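Local coordinates for protein chitinase A (Cycas revoluta, PDB 4MNK) that probably hydrolyses chitin as a plant class V chitinase of glycoside hydrolase family 18, and here holds N-acetylglucosamine oligosaccharide in its substrate cleft, at residues R26-L31 against I337-A342; A36-P41 against A87-D92; T202-A207 against T290-A295. All blocks are in the same frame, centred on the assembly; numbering follows the deposited sequence.

Interaction 1 (R26-L31 against I337-A342); sequences RLFTHL and ILPKIA
The side chains of Leu27 and Lys340 cross at about a right angle, each presenting a different part of its chain. The two methyls of Leu27 divide the work. Leu27 CD1 lies over the helix backbone, 3.7 Å from Lys340 N, and also approaches Pro339 CB. Leu27 CD2 comes to 3.9 Å from Lys340 CD. The lysine chain is placed for this by two torsions: its CG is anti to the backbone N (chi1 177°), and a bend at chi2 (60°) carries the methylenes across the leucine before NZ reaches its salt-bridge partner Asp344.

Phe28 approaches Pro339 obliquely. Its ring atom CZ stands 3.7 Å from Pro339 CB, so the leading end of the ring makes the contact. Leu31 CD2 lies over one ring face, offset toward its rim, and Phe327 of strand 324-328 touches both Phe28 and Pro339. Cutting Leu27 back to an alanine would probably open a gap over the first turn of helix 337-346 and leave the methylenes of Lys340 without their apolar neighbour.

A water fills the polar role, donating to Leu27 O and to Pro339 O at 2.8 Å each. The contact therefore joins the C-terminal helix to the entry of barrel strand 30-36 chiefly by apolar packing, while direct polar contact is replaced by a single water that donates to a carbonyl oxygen of each segment.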
loop_
_atom_site.group_PDB
_atom_site.type_symbol
_atom_site.label_atom_id
_atom_site.label_comp_id
_atom_site.label_asym_id
_atom_site.label_seq_id
_atom_site.Cartn_x
_atom_site.Cartn_y
_atom_site.Cartn_z
ATOM N N ARG A 26 -1.964 -14.697 11.526
ATOM C CA ARG A 26 -1.251 -15.918 11.134
ATOM C C ARG A 26 -0.794 -15.866 9.677
ATOM O O ARG A 26 0.136 -16.567 9.290
ATOM C CB ARG A 26 -2.138 -17.151 11.332
ATOM C CG ARG A 26 -2.470 -17.478 12.777
ATOM C CD ARG A 26 -3.483 -18.614 12.876
ATOM N NE ARG A 26 -4.822 -18.210 12.446
ATOM C CZ ARG A 26 -5.753 -17.691 13.246
ATOM N NH1 ARG A 26 -5.507 -17.501 14.536
ATOM N NH2 ARG A 26 -6.937 -17.360 12.750
ATOM N N LEU A 27 -1.455 -15.026 8.883
ATOM C CA LEU A 27 -1.227 -14.956 7.442
ATOM C C LEU A 27 -0.224 -13.869 7.053
ATOM O O LEU A 27 0.007 -13.621 5.866
ATOM C CB LEU A 27 -2.565 -14.756 6.718
ATOM C CG LEU A 27 -3.644 -15.802 7.039
ATOM C CD1 LEU A 27 -4.955 -15.460 6.355
ATOM C CD2 LEU A 27 -3.195 -17.214 6.669
ATOM N N PHE A 28 0.386 -13.241 8.056
ATOM C CA PHE A 28 1.272 -12.102 7.838
ATOM C C PHE A 28 2.566 -12.222 8.624
ATOM O O PHE A 28 2.623 -12.901 9.651
ATOM C CB PHE A 28 0.565 -10.798 8.218
ATOM C CG PHE A 28 -0.665 -10.527 7.409
ATOM C CD1 PHE A 28 -0.569 -9.924 6.164
ATOM C CD2 PHE A 28 -1.925 -10.894 7.882
ATOM C CE1 PHE A 28 -1.707 -9.681 5.402
ATOM C CE2 PHE A 28 -3.066 -10.655 7.124
ATOM C CZ PHE A 28 -2.956 -10.048 5.883
ATOM N N THR A 29 3.602 -11.551 8.126
ATOM C CA THR A 29 4.844 -11.363 8.869
ATOM C C THR A 29 4.911 -9.947 9.447
ATOM O O THR A 29 5.549 -9.724 10.475
ATOM C CB THR A 29 6.084 -11.599 7.982
ATOM O OG1 THR A 29 6.074 -10.675 6.889
ATOM C CG2 THR A 29 6.109 -13.025 7.438
ATOM N N HIS A 30 4.257 -8.997 8.777
ATOM C CA HIS A 30 4.275 -7.588 9.182
ATOM C C HIS A 30 2.913 -6.956 8.972
ATOM O O HIS A 30 2.289 -7.138 7.921
ATOM C CB HIS A 30 5.340 -6.805 8.407
ATOM C CG HIS A 30 6.735 -7.294 8.645
ATOM N ND1 HIS A 30 7.234 -8.433 8.053
ATOM C CD2 HIS A 30 7.724 -6.813 9.434
ATOM C CE1 HIS A 30 8.477 -8.627 8.457
ATOM N NE2 HIS A 30 8.799 -7.658 9.295
ATOM N N LEU A 31 2.452 -6.223 9.982
ATOM C CA LEU A 31 1.177 -5.518 9.909
ATOM C C LEU A 31 1.385 -4.041 10.194
ATOM O O LEU A 31 2.055 -3.673 11.161
ATOM C CB LEU A 31 0.161 -6.125 10.875
ATOM C CG LEU A 31 -0.387 -7.493 10.468
ATOM C CD1 LEU A 31 -1.050 -8.170 11.655
ATOM C CD2 LEU A 31 -1.347 -7.371 9.287
ATOM N N ILE A 337 -9.766 -14.225 2.724
ATOM C CA ILE A 337 -9.709 -15.175 1.618
ATOM C C ILE A 337 -8.422 -15.001 0.810
ATOM O O ILE A 337 -7.696 -15.965 0.555
ATOM C CB ILE A 337 -10.950 -15.027 0.692
ATOM C CG1 ILE A 337 -12.258 -15.204 1.484
ATOM C CG2 ILE A 337 -10.863 -15.967 -0.522
ATOM C CD1 ILE A 337 -12.407 -16.532 2.228
ATOM N N LEU A 338 -8.134 -13.763 0.427
ATOM C CA LEU A 338 -6.976 -13.495 -0.414
ATOM C C LEU A 338 -5.643 -13.561 0.343
ATOM O O LEU A 338 -4.676 -14.106 -0.185
ATOM C CB LEU A 338 -7.155 -12.198 -1.211
ATOM C CG LEU A 338 -8.404 -12.174 -2.104
ATOM C CD1 LEU A 338 -8.498 -10.858 -2.843
ATOM C CD2 LEU A 338 -8.427 -13.344 -3.087
ATOM N N PRO A 339 -5.586 -13.041 1.590
ATOM C CA PRO A 339 -4.358 -13.289 2.351
ATOM C C PRO A 339 -4.040 -14.776 2.570
ATOM O O PRO A 339 -2.867 -15.145 2.610
ATOM C CB PRO A 339 -4.619 -12.562 3.675
ATOM C CG PRO A 339 -5.521 -11.440 3.286
ATOM C CD PRO A 339 -6.446 -12.056 2.274
ATOM N N LYS A 340 -5.062 -15.623 2.688
ATOM C CA LYS A 340 -4.841 -17.063 2.831
ATOM C C LYS A 340 -4.211 -17.692 1.585
ATOM O O LYS A 340 -3.213 -18.404 1.686
ATOM C CB LYS A 340 -6.135 -17.785 3.231
ATOM C CG LYS A 340 -6.033 -19.313 3.334
ATOM C CD LYS A 340 -5.003 -19.776 4.359
ATOM C CE LYS A 340 -5.072 -21.285 4.559
ATOM N NZ LYS A 340 -3.784 -21.853 5.052
ATOM N N ILE A 341 -4.802 -17.414 0.425
ATOM C CA ILE A 341 -4.275 -17.883 -0.851
ATOM C C ILE A 341 -2.835 -17.425 -1.064
ATOM O O ILE A 341 -1.978 -18.215 -1.460
ATOM C CB ILE A 341 -5.160 -17.407 -2.007
ATOM C CG1 ILE A 341 -6.415 -18.271 -2.057
ATOM C CG2 ILE A 341 -4.408 -17.477 -3.324
ATOM C CD1 ILE A 341 -7.663 -17.483 -2.128
ATOM N N ALA A 342 -2.576 -16.155 -0.769
ATOM C CA ALA A 342 -1.246 -15.562 -0.930
ATOM C C ALA A 342 -0.208 -16.269 -0.056
ATOM O O ALA A 342 0.872 -16.631 -0.534
ATOM C CB ALA A 342 -1.285 -14.081 -0.628
HETATM O O HOH W 1 -0.842 -13.350 3.263
#

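Interaction 2 (A36-P41 against A87-D92); sequences AELNAP and AKLNSD
Leu38 and Leu89 make the apolar part of this contact, methyl against methyl: Leu38 CD2 and Leu89 CD2 are 4.2 Å apart, and the two side chains cross at about a right angle. The first torsions differ. Leu38 has its CG anti to the carbonyl carbon, whereas Leu89 has CG anti to its backbone N (chi1 165°), which projects its branch from the helix toward the loop. The 4.2 Å spacing and the modest total of 92 Å² buried between the segments both describe a light touch. Each leucine has further apolar company: Leu38 also rests on Phe86, and Leu89 on Phe43 and on Ala95 and Phe99 of helix 93-110.

A second, looser approach sets charge beside methyl. Lys88 NZ comes to 4.4 Å from Ala40 CB, at the edge of contact, and the methyl offers the ammonium nothing polar; NZ makes a weak hydrogen bond to Asn85 OD1. Lys88 also touches a crystal neighbour, so its pose may owe something to the lattice.

Polar bonds lie within or beside the segments rather than between them. Asp92 N donates to Leu89 O at 3.1 Å. Asp92 itself is the N-cap of helix 93-110, its OD2 accepting from Ala95 N. On the loop side, Pro41, preceded by a cis peptide bond, gives its O to Arg98 of that same helix.

The arrangement belongs to the TIM barrel of family 18: the loop that follows barrel strand 30-36, the strand bearing the glycan-pocket residue Phe35, packs against the C-terminal part of helix 80-90, which follows the adjacent barrel strand 70-77.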
loop_
_atom_site.group_PDB
_atom_site.type_symbol
_atom_site.label_atom_id
_atom_site.label_comp_id
_atom_site.label_asym_id
_atom_site.label_seq_id
_atom_site.Cartn_x
_atom_site.Cartn_y
_atom_site.Cartn_z
ATOM N N ALA A 36 -0.452 7.461 11.131
ATOM C CA ALA A 36 -0.096 8.595 11.971
ATOM C C ALA A 36 -0.109 9.845 11.091
ATOM O O ALA A 36 0.120 9.762 9.877
ATOM C CB ALA A 36 1.269 8.388 12.586
ATOM N N GLU A 37 -0.377 10.995 11.706
ATOM C CA GLU A 37 -0.461 12.264 10.985
ATOM C C GLU A 37 0.802 13.102 11.176
ATOM O O GLU A 37 1.501 12.969 12.184
ATOM C CB GLU A 37 -1.707 13.047 11.414
ATOM C CG GLU A 37 -1.674 13.538 12.847
ATOM C CD GLU A 37 -2.977 14.185 13.276
ATOM O OE1 GLU A 37 -2.928 15.159 14.053
ATOM O OE2 GLU A 37 -4.050 13.722 12.834
ATOM N N LEU A 38 1.089 13.957 10.196
ATOM C CA LEU A 38 2.287 14.800 10.219
ATOM C C LEU A 38 2.202 15.919 11.249
ATOM O O LEU A 38 3.221 16.326 11.804
ATOM C CB LEU A 38 2.574 15.369 8.827
ATOM C CG LEU A 38 3.319 14.439 7.859
ATOM C CD1 LEU A 38 2.432 13.313 7.338
ATOM C CD2 LEU A 38 3.904 15.226 6.698
ATOM N N ASN A 39 0.985 16.402 11.503
ATOM C CA ASN A 39 0.738 17.429 12.521
ATOM C C ASN A 39 1.529 18.722 12.270
ATOM O O ASN A 39 2.288 19.187 13.127
ATOM C CB ASN A 39 0.997 16.861 13.930
ATOM C CG ASN A 39 0.588 17.814 15.046
ATOM O OD1 ASN A 39 -0.296 18.656 14.878
ATOM N ND2 ASN A 39 1.235 17.677 16.198
ATOM N N ALA A 40 1.353 19.286 11.075
ATOM C CA ALA A 40 1.846 20.627 10.766
ATOM C C ALA A 40 1.172 21.634 11.706
ATOM O O ALA A 40 0.021 21.425 12.093
ATOM C CB ALA A 40 1.546 20.973 9.317
ATOM N N PRO A 41 1.872 22.731 12.073
ATOM C CA PRO A 41 3.209 23.158 11.651
ATOM C C PRO A 41 4.377 22.675 12.523
ATOM O O PRO A 41 5.533 22.847 12.133
ATOM C CB PRO A 41 3.108 24.683 11.723
ATOM C CG PRO A 41 2.183 24.924 12.864
ATOM C CD PRO A 41 1.211 23.770 12.888
ATOM N N ALA A 87 5.582 18.336 1.651
ATOM C CA ALA A 87 6.286 19.351 0.868
ATOM C C ALA A 87 6.728 20.526 1.744
ATOM O O ALA A 87 7.848 21.023 1.601
ATOM C CB ALA A 87 5.427 19.825 -0.294
ATOM N N LYS A 88 5.861 20.956 2.660
ATOM C CA LYS A 88 6.208 22.019 3.610
ATOM C C LYS A 88 7.306 21.561 4.564
ATOM O O LYS A 88 8.292 22.272 4.784
ATOM C CB LYS A 88 4.981 22.461 4.409
ATOM C CG LYS A 88 4.006 23.330 3.631
ATOM C CD LYS A 88 2.876 23.856 4.509
ATOM C CE LYS A 88 1.849 22.777 4.820
ATOM N NZ LYS A 88 0.710 23.300 5.625
ATOM N N LEU A 89 7.125 20.365 5.119
ATOM C CA LEU A 89 8.078 19.762 6.041
ATOM C C LEU A 89 9.482 19.666 5.457
ATOM O O LEU A 89 10.453 20.104 6.075
ATOM C CB LEU A 89 7.599 18.360 6.430
ATOM C CG LEU A 89 8.598 17.418 7.107
ATOM C CD1 LEU A 89 9.036 17.943 8.460
ATOM C CD2 LEU A 89 7.988 16.038 7.232
ATOM N N ASN A 90 9.581 19.085 4.265
ATOM C CA ASN A 90 10.875 18.673 3.736
ATOM C C ASN A 90 11.785 19.834 3.341
ATOM O O ASN A 90 12.996 19.663 3.230
ATOM C CB ASN A 90 10.694 17.681 2.584
ATOM C CG ASN A 90 10.042 16.379 3.028
ATOM O OD1 ASN A 90 10.028 16.050 4.215
ATOM N ND2 ASN A 90 9.501 15.633 2.070
ATOM N N SER A 91 11.196 21.016 3.158
ATOM C CA SER A 91 11.945 22.221 2.799
ATOM C C SER A 91 12.520 22.954 4.019
ATOM O O SER A 91 13.301 23.896 3.869
ATOM C CB SER A 91 11.051 23.163 1.988
ATOM O OG SER A 91 11.782 24.265 1.478
ATOM N N ASP A 92 12.143 22.510 5.216
ATOM C CA ASP A 92 12.463 23.201 6.464
ATOM C C ASP A 92 13.312 22.281 7.350
ATOM O O ASP A 92 12.801 21.328 7.939
ATOM C CB ASP A 92 11.140 23.581 7.149
ATOM C CG ASP A 92 11.315 24.399 8.428
ATOM O OD1 ASP A 92 10.371 25.152 8.750
ATOM O OD2 ASP A 92 12.346 24.283 9.124
#

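Interaction 3 (T202-A207 against T290-A295); sequences TGAPAA and TVSAYA
Thr290 and Ser292 both turn their hydroxyls into the crowded position between backbone N and carbonyl carbon (chi1 55° and 75°), and this brings the two oxygens side by side beneath Ala204. The methyl of Ala204, its CB, lies 3.4 Å from Ser292 OG and 3.6 Å from Thr290 OG1, so one CB covers a pair of hydroxyls. Ser292 OG and Thr290 OG1 stand 2.7 Å apart, a likely hydrogen bond within the hairpin, and Thr290 OG1 is further bonded to Asp287 OD2. With OG1 turned that way, Thr290 CG2 is anti to the carbonyl carbon and comes to 4.0 Å from Ala204 CB.

The other half of the contact is closer to the backbone. Ala207 CB meets Thr290 CB at 3.8 Å, and Ala207 CA approaches Thr290 O at 3.5 Å. That last pair is a CA-H...O contact with an angle of 124° at the hydrogen, too bent to be more than a weak attraction. The loop folds back between its two contributing alanines, with Ala207 N reaching Ala204 O at 3.4 Å in a weak bond. Continuing the same approach, Thr290 makes a backbone hydrogen bond with Leu208.

Opposite Asp287, Val291 and Ser292 form a G1 beta bulge in the hairpin of strands 283-287 and 292-297. That hairpin lies in the alpha/beta insertion that class V chitinases carry between their last two barrel strands. Segment 202-207 comes from the loop after strand 186-190, where Pro205 touches the glycan-pocket residue Arg243.

Here, then, the methyl of Ala204 covers hydroxyls that find polar partners at least partly within the hairpin itself, consistent with a buried interface formed mainly by fit of shape.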
loop_
_atom_site.group_PDB
_atom_site.type_symbol
_atom_site.label_atom_id
_atom_site.label_comp_id
_atom_site.label_asym_id
_atom_site.label_seq_id
_atom_site.Cartn_x
_atom_site.Cartn_y
_atom_site.Cartn_z
ATOM N N THR A 202 -14.211 0.394 -19.128
ATOM C CA THR A 202 -13.815 -0.560 -18.085
ATOM C C THR A 202 -12.429 -1.117 -18.378
ATOM O O THR A 202 -12.028 -1.239 -19.541
ATOM C CB THR A 202 -14.806 -1.734 -17.943
ATOM O OG1 THR A 202 -14.810 -2.513 -19.146
ATOM C CG2 THR A 202 -16.216 -1.230 -17.641
ATOM N N GLY A 203 -11.702 -1.446 -17.318
ATOM C CA GLY A 203 -10.354 -1.991 -17.432
ATOM C C GLY A 203 -9.952 -2.729 -16.171
ATOM O O GLY A 203 -10.693 -2.736 -15.184
ATOM N N ALA A 204 -8.777 -3.350 -16.210
ATOM C CA ALA A 204 -8.242 -4.094 -15.071
ATOM C C ALA A 204 -7.403 -3.159 -14.197
ATOM O O ALA A 204 -6.296 -2.779 -14.586
ATOM C CB ALA A 204 -7.414 -5.275 -15.556
ATOM N N PRO A 205 -7.925 -2.784 -13.010
ATOM C CA PRO A 205 -7.283 -1.743 -12.196
ATOM C C PRO A 205 -5.896 -2.107 -11.666
ATOM O O PRO A 205 -5.117 -1.216 -11.329
ATOM C CB PRO A 205 -8.262 -1.546 -11.033
ATOM C CG PRO A 205 -9.551 -2.122 -11.501
ATOM C CD PRO A 205 -9.184 -3.248 -12.400
ATOM N N ALA A 206 -5.587 -3.399 -11.591
ATOM C CA ALA A 206 -4.291 -3.835 -11.082
ATOM C C ALA A 206 -3.647 -4.906 -11.968
ATOM O O ALA A 206 -2.937 -5.790 -11.483
ATOM C CB ALA A 206 -4.414 -4.305 -9.631
ATOM N N ALA A 207 -3.882 -4.799 -13.274
ATOM C CA ALA A 207 -3.338 -5.738 -14.253
ATOM C C ALA A 207 -1.874 -6.085 -13.986
ATOM O O ALA A 207 -1.032 -5.193 -13.849
ATOM C CB ALA A 207 -3.493 -5.174 -15.657
ATOM N N THR A 290 -4.901 -10.046 -18.607
ATOM C CA THR A 290 -4.374 -9.080 -17.639
ATOM C C THR A 290 -3.981 -9.698 -16.298
ATOM O O THR A 290 -3.288 -9.056 -15.503
ATOM C CB THR A 290 -5.378 -7.943 -17.376
ATOM O OG1 THR A 290 -6.635 -8.496 -16.966
ATOM C CG2 THR A 290 -5.574 -7.096 -18.625
ATOM N N VAL A 291 -4.403 -10.943 -16.070
ATOM C CA VAL A 291 -4.288 -11.616 -14.767
ATOM C C VAL A 291 -5.076 -10.808 -13.731
ATOM O O VAL A 291 -4.510 -10.126 -12.867
ATOM C CB VAL A 291 -2.813 -11.872 -14.336
ATOM C CG1 VAL A 291 -2.761 -12.721 -13.078
ATOM C CG2 VAL A 291 -2.025 -12.546 -15.462
ATOM N N SER A 292 -6.396 -10.875 -13.860
ATOM C CA SER A 292 -7.308 -10.094 -13.038
ATOM C C SER A 292 -8.698 -10.699 -13.122
ATOM O O SER A 292 -8.930 -11.640 -13.883
ATOM C CB SER A 292 -7.348 -8.640 -13.518
ATOM O OG SER A 292 -8.093 -8.516 -14.715
ATOM N N ALA A 293 -9.619 -10.153 -12.338
ATOM C CA ALA A 293 -11.008 -10.575 -12.379
ATOM C C ALA A 293 -11.916 -9.375 -12.563
ATOM O O ALA A 293 -11.537 -8.236 -12.274
ATOM C CB ALA A 293 -11.376 -11.317 -11.102
ATOM N N TYR A 294 -13.118 -9.638 -13.054
ATOM C CA TYR A 294 -14.171 -8.645 -13.018
ATOM C C TYR A 294 -15.516 -9.302 -12.783
ATOM O O TYR A 294 -15.675 -10.506 -12.987
ATOM C CB TYR A 294 -14.170 -7.747 -14.264
ATOM C CG TYR A 294 -14.340 -8.427 -15.605
ATOM C CD1 TYR A 294 -15.599 -8.546 -16.193
ATOM C CD2 TYR A 294 -13.236 -8.898 -16.315
ATOM C CE1 TYR A 294 -15.759 -9.146 -17.445
ATOM C CE2 TYR A 294 -13.383 -9.500 -17.566
ATOM C CZ TYR A 294 -14.645 -9.620 -18.120
ATOM O OH TYR A 294 -14.788 -10.214 -19.355
ATOM N N ALA A 295 -16.472 -8.507 -12.319
ATOM C CA ALA A 295 -17.815 -8.994 -12.062
ATOM C C ALA A 295 -18.812 -7.927 -12.463
ATOM O O ALA A 295 -18.548 -6.732 -12.317
ATOM C CB ALA A 295 -17.983 -9.370 -10.597
#

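How the interactions relate
Interaction 3 is wholly buried and interaction 1 mostly so, with an exposed lysine at its margin; interaction 2 is only partly buried and lies about 33 Å from interaction 1, centre to centre, across the middle of the chain. Interactions 1 and 2 flank strand 30-36, using the turn that leads into it and the loop that leaves it, and each sets that connection against a helix that follows another barrel strand. Interaction 3 instead ties a barrel loop to the inserted hairpin. None has a direct hydrogen bond between its segments, but the chemistry differs: large apolar groups with a bridging water in the first, two leucine methyls in the second, and one alanine methyl over two hydroxyls and another against a threonine in the third.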